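Local coordinates for cell envelope-related transcriptional attenuator domain-containing protein (Eubacterium siraeum, PDB 4OBM) that is of unknown function but belongs to the LytR-CpsA-Psr family, whose members typically attach glycopolymers to the bacterial cell wall, and was named a putative transcription regulator, at residues 117-122 / 139-144; 172-177 / 228-233. One frame throughout, in Å; residues are numbered along the deposited sequence.

Interaction 1: residues 117-122 / 139-144; sequences LTVPSE and GTQIFT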
loop_
_atom_site.group_PDB
_atom_site.type_symbol
_atom_site.label_atom_id
_atom_site.label_comp_id
_atom_site.label_asym_id
_atom_site.label_seq_id
_atom_site.Cartn_x
_atom_site.Cartn_y
_atom_site.Cartn_z
ATOM N N LEU A 117 -8.591 7.637 -13.807
ATOM C CA LEU A 117 -9.486 6.658 -13.171
ATOM C C LEU A 117 -10.884 6.714 -13.738
ATOM O O LEU A 117 -11.391 7.800 -14.040
ATOM C CB LEU A 117 -9.569 6.886 -11.642
ATOM C CG LEU A 117 -8.251 7.058 -10.876
ATOM C CD1 LEU A 117 -8.479 7.772 -9.554
ATOM C CD2 LEU A 117 -7.551 5.720 -10.684
ATOM N N THR A 118 -11.533 5.544 -13.811
ATOM C CA THR A 118 -12.921 5.427 -14.252
ATOM C C THR A 118 -13.814 5.413 -13.007
ATOM O O THR A 118 -13.808 4.440 -12.251
ATOM C CB THR A 118 -13.118 4.189 -15.149
ATOM O OG1 THR A 118 -12.269 4.313 -16.285
ATOM C CG2 THR A 118 -14.569 4.033 -15.619
ATOM N N VAL A 119 -14.575 6.499 -12.803
ATOM C CA VAL A 119 -15.543 6.617 -11.709
ATOM C C VAL A 119 -16.835 5.891 -12.184
ATOM O O VAL A 119 -17.400 6.269 -13.222
ATOM C CB VAL A 119 -15.761 8.089 -11.266
ATOM C CG1 VAL A 119 -16.777 8.179 -10.132
ATOM C CG2 VAL A 119 -14.440 8.727 -10.832
ATOM N N PRO A 120 -17.235 4.781 -11.497
ATOM C CA PRO A 120 -18.392 3.986 -11.970
ATOM C C PRO A 120 -19.727 4.734 -11.964
ATOM O O PRO A 120 -20.529 4.523 -12.878
ATOM C CB PRO A 120 -18.427 2.782 -11.016
ATOM C CG PRO A 120 -17.677 3.227 -9.804
ATOM C CD PRO A 120 -16.616 4.170 -10.301
ATOM N N SER A 121 -19.963 5.599 -10.960
ATOM C CA SER A 121 -21.190 6.395 -10.870
ATOM C C SER A 121 -20.910 7.704 -10.132
ATOM O O SER A 121 -19.985 7.755 -9.317
ATOM C CB SER A 121 -22.304 5.605 -10.188
ATOM O OG SER A 121 -21.986 5.329 -8.836
ATOM N N GLU A 122 -21.672 8.773 -10.443
ATOM C CA GLU A 122 -21.467 10.084 -9.827
ATOM C C GLU A 122 -21.602 10.041 -8.286
ATOM O O GLU A 122 -22.533 9.428 -7.752
ATOM C CB GLU A 122 -22.445 11.128 -10.391
ATOM C CG GLU A 122 -22.085 12.545 -9.967
ATOM C CD GLU A 122 -23.191 13.563 -9.801
ATOM O OE1 GLU A 122 -24.277 13.211 -9.288
ATOM O OE2 GLU A 122 -22.917 14.752 -10.081
ATOM N N GLY A 139 -17.220 8.702 -14.968
ATOM C CA GLY A 139 -16.384 8.655 -16.163
ATOM C C GLY A 139 -14.892 8.543 -15.954
ATOM O O GLY A 139 -14.396 8.676 -14.830
ATOM N N THR A 140 -14.169 8.291 -17.063
ATOM C CA THR A 140 -12.716 8.162 -17.108
ATOM C C THR A 140 -12.165 9.584 -17.109
ATOM O O THR A 140 -12.486 10.374 -17.991
ATOM C CB THR A 140 -12.289 7.285 -18.294
ATOM O OG1 THR A 140 -13.014 6.072 -18.214
ATOM C CG2 THR A 140 -10.819 6.946 -18.266
ATOM N N GLN A 141 -11.423 9.931 -16.063
ATOM C CA GLN A 141 -10.959 11.296 -15.834
ATOM C C GLN A 141 -9.538 11.362 -15.292
ATOM O O GLN A 141 -9.099 10.421 -14.628
ATOM C CB GLN A 141 -11.897 11.990 -14.820
ATOM C CG GLN A 141 -13.354 12.141 -15.248
ATOM C CD GLN A 141 -14.261 12.274 -14.050
ATOM O OE1 GLN A 141 -14.621 13.378 -13.638
ATOM N NE2 GLN A 141 -14.641 11.152 -13.456
ATOM N N ILE A 142 -8.858 12.519 -15.503
ATOM C CA ILE A 142 -7.483 12.786 -15.065
ATOM C C ILE A 142 -7.539 13.442 -13.710
ATOM O O ILE A 142 -8.018 14.570 -13.595
ATOM C CB ILE A 142 -6.664 13.637 -16.095
ATOM C CG1 ILE A 142 -6.596 12.948 -17.483
ATOM C CG2 ILE A 142 -5.240 13.908 -15.561
ATOM C CD1 ILE A 142 -6.455 13.909 -18.687
ATOM N N PHE A 143 -7.034 12.750 -12.684
ATOM C CA PHE A 143 -7.094 13.248 -11.313
ATOM C C PHE A 143 -5.809 13.934 -10.879
ATOM O O PHE A 143 -4.753 13.310 -10.896
ATOM C CB PHE A 143 -7.418 12.099 -10.335
ATOM C CG PHE A 143 -8.872 11.692 -10.255
ATOM C CD1 PHE A 143 -9.472 10.973 -11.289
ATOM C CD2 PHE A 143 -9.631 11.977 -9.122
ATOM C CE1 PHE A 143 -10.819 10.604 -11.218
ATOM C CE2 PHE A 143 -10.980 11.594 -9.048
ATOM C CZ PHE A 143 -11.564 10.917 -10.100
ATOM N N THR A 144 -5.909 15.204 -10.436
ATOM C CA THR A 144 -4.770 15.933 -9.883
ATOM C C THR A 144 -4.634 15.505 -8.407
ATOM O O THR A 144 -5.517 14.815 -7.899
ATOM C CB THR A 144 -4.891 17.448 -10.079
ATOM O OG1 THR A 144 -6.122 17.904 -9.538
ATOM C CG2 THR A 144 -4.731 17.876 -11.539
#
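Gly139 O is gripped by two N-H groups: Val119 N, 3.0 Å away across the ladder, and the side-chain NE2 of Gln141, at 2.8 Å. Both donors stand above the carbonyl plane. With CG beside its backbone N (chi1 -62°) and the chain extended beyond, the Gln141 side chain runs back toward Gly139 and gives NE2 a second acceptor in Lys137 O. Gly139 N returns a nearly straight bond (176°) to a lone pair of Val119 O, closing an antiparallel hydrogen-bonded pair; Leu117 and Gln141 form another, with both N-H...O bonds made. Between them lies the non-hydrogen-bonded pair of Thr118 and Thr140, whose CA atoms are 4.0 Å apart; each OG1 sits beside its own backbone N, and Thr118 OG1 and Thr140 OG1 share a hydrogen bond of 2.7 Å, tip to tip. On the other face Leu117 CD1 lies over the Phe143 ring, 4.0 Å from its centroid, a CH-pi contact, while Val119 CG2 meets the ring edge at CZ (3.7 Å). The ladder pairs strand 115-119 with residues 139-141, across the corner at Thr140 between strands 132-139 and 141-143. Tyr151 of helix 145-152 meets the Phe143 ring, Leu117 and Val119, and helix 164-181 packs against Leu117.

Interaction 2: residues 172-177 / 228-233; sequences VISSFI and TDFYIP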
loop_
_atom_site.group_PDB
_atom_site.type_symbol
_atom_site.label_atom_id
_atom_site.label_comp_id
_atom_site.label_asym_id
_atom_site.label_seq_id
_atom_site.Cartn_x
_atom_site.Cartn_y
_atom_site.Cartn_z
ATOM N N VAL A 172 -7.248 2.360 -6.978
ATOM C CA VAL A 172 -6.747 3.705 -7.281
ATOM C C VAL A 172 -5.203 3.760 -7.078
ATOM O O VAL A 172 -4.500 4.309 -7.929
ATOM C CB VAL A 172 -7.514 4.758 -6.430
ATOM C CG1 VAL A 172 -6.840 6.118 -6.451
ATOM C CG2 VAL A 172 -8.958 4.875 -6.894
ATOM N N ILE A 173 -4.684 3.159 -5.990
ATOM C CA ILE A 173 -3.239 3.135 -5.725
ATOM C C ILE A 173 -2.528 2.241 -6.761
ATOM O O ILE A 173 -1.428 2.603 -7.203
ATOM C CB ILE A 173 -2.908 2.770 -4.230
ATOM C CG1 ILE A 173 -3.412 3.870 -3.257
ATOM C CG2 ILE A 173 -1.410 2.459 -3.985
ATOM C CD1 ILE A 173 -3.003 5.364 -3.574
ATOM N N SER A 174 -3.167 1.122 -7.191
ATOM C CA SER A 174 -2.630 0.234 -8.234
ATOM C C SER A 174 -2.457 1.000 -9.541
ATOM O O SER A 174 -1.418 0.905 -10.200
ATOM C CB SER A 174 -3.555 -0.957 -8.457
ATOM O OG SER A 174 -3.343 -1.959 -7.482
ATOM N N SER A 175 -3.487 1.788 -9.891
ATOM C CA SER A 175 -3.525 2.621 -11.089
ATOM C C SER A 175 -2.439 3.701 -11.030
ATOM O O SER A 175 -1.757 3.917 -12.023
ATOM C CB SER A 175 -4.905 3.248 -11.248
ATOM O OG SER A 175 -5.896 2.272 -11.507
ATOM N N PHE A 176 -2.255 4.333 -9.865
ATOM C CA PHE A 176 -1.226 5.359 -9.602
ATOM C C PHE A 176 0.202 4.806 -9.807
ATOM O O PHE A 176 1.039 5.491 -10.396
ATOM C CB PHE A 176 -1.387 5.924 -8.165
ATOM C CG PHE A 176 -0.278 6.848 -7.713
ATOM C CD1 PHE A 176 -0.128 8.114 -8.277
ATOM C CD2 PHE A 176 0.623 6.450 -6.730
ATOM C CE1 PHE A 176 0.917 8.957 -7.876
ATOM C CE2 PHE A 176 1.670 7.290 -6.342
ATOM C CZ PHE A 176 1.803 8.542 -6.908
ATOM N N ILE A 177 0.462 3.564 -9.338
ATOM C CA ILE A 177 1.763 2.901 -9.458
ATOM C C ILE A 177 2.026 2.503 -10.924
ATOM O O ILE A 177 3.129 2.712 -11.417
ATOM C CB ILE A 177 1.903 1.689 -8.488
ATOM C CG1 ILE A 177 1.952 2.168 -7.007
ATOM C CG2 ILE A 177 3.152 0.833 -8.830
ATOM C CD1 ILE A 177 1.617 1.091 -5.938
ATOM N N THR A 228 1.210 -4.246 -10.634
ATOM C CA THR A 228 0.479 -4.349 -9.374
ATOM C C THR A 228 -0.563 -5.464 -9.376
ATOM O O THR A 228 -0.960 -5.997 -10.415
ATOM C CB THR A 228 -0.156 -2.996 -8.961
ATOM O OG1 THR A 228 -0.928 -2.440 -10.026
ATOM C CG2 THR A 228 0.871 -1.998 -8.500
ATOM N N ASP A 229 -0.950 -5.824 -8.154
ATOM C CA ASP A 229 -1.948 -6.788 -7.756
ATOM C C ASP A 229 -2.426 -6.403 -6.373
ATOM O O ASP A 229 -1.774 -5.618 -5.688
ATOM C CB ASP A 229 -1.377 -8.213 -7.768
ATOM C CG ASP A 229 -1.452 -8.873 -9.121
ATOM O OD1 ASP A 229 -2.548 -9.360 -9.481
ATOM O OD2 ASP A 229 -0.414 -8.910 -9.824
ATOM N N PHE A 230 -3.575 -6.926 -5.968
ATOM C CA PHE A 230 -4.099 -6.677 -4.643
ATOM C C PHE A 230 -4.954 -7.832 -4.187
ATOM O O PHE A 230 -5.569 -8.521 -5.000
ATOM C CB PHE A 230 -4.869 -5.334 -4.546
ATOM C CG PHE A 230 -6.193 -5.237 -5.264
ATOM C CD1 PHE A 230 -7.353 -5.738 -4.686
ATOM C CD2 PHE A 230 -6.298 -4.556 -6.469
ATOM C CE1 PHE A 230 -8.589 -5.624 -5.338
ATOM C CE2 PHE A 230 -7.529 -4.443 -7.126
ATOM C CZ PHE A 230 -8.670 -4.974 -6.555
ATOM N N TYR A 231 -4.975 -8.030 -2.873
ATOM C CA TYR A 231 -5.818 -8.967 -2.149
ATOM C C TYR A 231 -6.592 -8.166 -1.086
ATOM O O TYR A 231 -6.010 -7.295 -0.428
ATOM C CB TYR A 231 -5.010 -10.120 -1.519
ATOM C CG TYR A 231 -5.911 -11.035 -0.726
ATOM C CD1 TYR A 231 -6.793 -11.898 -1.369
ATOM C CD2 TYR A 231 -6.005 -10.923 0.658
ATOM C CE1 TYR A 231 -7.718 -12.650 -0.654
ATOM C CE2 TYR A 231 -6.930 -11.670 1.384
ATOM C CZ TYR A 231 -7.779 -12.539 0.722
ATOM O OH TYR A 231 -8.679 -13.302 1.415
ATOM N N ILE A 232 -7.895 -8.457 -0.917
ATOM C CA ILE A 232 -8.693 -7.740 0.078
ATOM C C ILE A 232 -9.029 -8.687 1.251
ATOM O O ILE A 232 -9.894 -9.550 1.127
ATOM C CB ILE A 232 -9.952 -7.041 -0.507
ATOM C CG1 ILE A 232 -9.648 -6.272 -1.829
ATOM C CG2 ILE A 232 -10.677 -6.164 0.550
ATOM C CD1 ILE A 232 -9.183 -4.789 -1.708
ATOM N N PRO A 233 -8.359 -8.498 2.409
ATOM C CA PRO A 233 -8.684 -9.304 3.600
ATOM C C PRO A 233 -10.158 -9.133 4.011
ATOM O O PRO A 233 -10.649 -8.006 4.169
ATOM C CB PRO A 233 -7.707 -8.778 4.666
ATOM C CG PRO A 233 -6.652 -8.049 3.907
ATOM C CD PRO A 233 -7.314 -7.495 2.704
#
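Helix 164-181 packs here against strand 228-230, an outermost strand of the mixed central sheet, in a helix-on-sheet contact of an alpha/beta fold. Helix 172-177 and strand 228-230 run almost antiparallel (169°), their axes 8.4 Å apart at closest approach. Thr228 carries the contact, its OG1 and CG2 branches reaching different helix residues. Thr228 OG1 occupies the crowded position between backbone N and carbonyl carbon (chi1 52°), which brings it 3.4 Å from Ser174 CB; its one proton could go weakly to Ser174 O or to Asp178 OD1. Thr228 CG2, anti to the carbonyl carbon, meets CG2 of Ile177 at 3.7 Å, the two side chains crossing obliquely. Ser174 OG is hydrogen-bonded to Ala170 O one turn back in the helix; it also lies near the plane of the Phe230 ring, 4.1 Å from CD2 at the ring edge. An alanine at Thr228 would lose both OG1 and CG2, and would probably loosen the packing on Ser174 and Ile177. Backbone hydrogen bonds from Asp229 to Phe53 and Leu55 join this strand to strand 52-58, whose Leu55 also touches Ser174, while Val172 and Phe176 of the helix pack on helix 145-152.

In the fold
Helix 164-181 connects the two contacts, whose centres are 16 Å apart. Leu117 of interaction 1 meets it through both branches: CD2 lies 3.7 Å from Ser175 CB, and CD1, the methyl that also covers the Phe143 ring, lies 3.9 Å from Val172 CG1. Ser174 and Ile177 of the same helix meet Thr228 in interaction 2, so the helix lies between the two-stranded ladder and the edge of the central sheet. Interaction 2 is close to the middle of the chain, about 7 Å between centres; interaction 1 is further out, about 21 Å. A pentaethylene glycol, probably from the crystallisation liquor, lies about 5 Å from the Ile177 side chain.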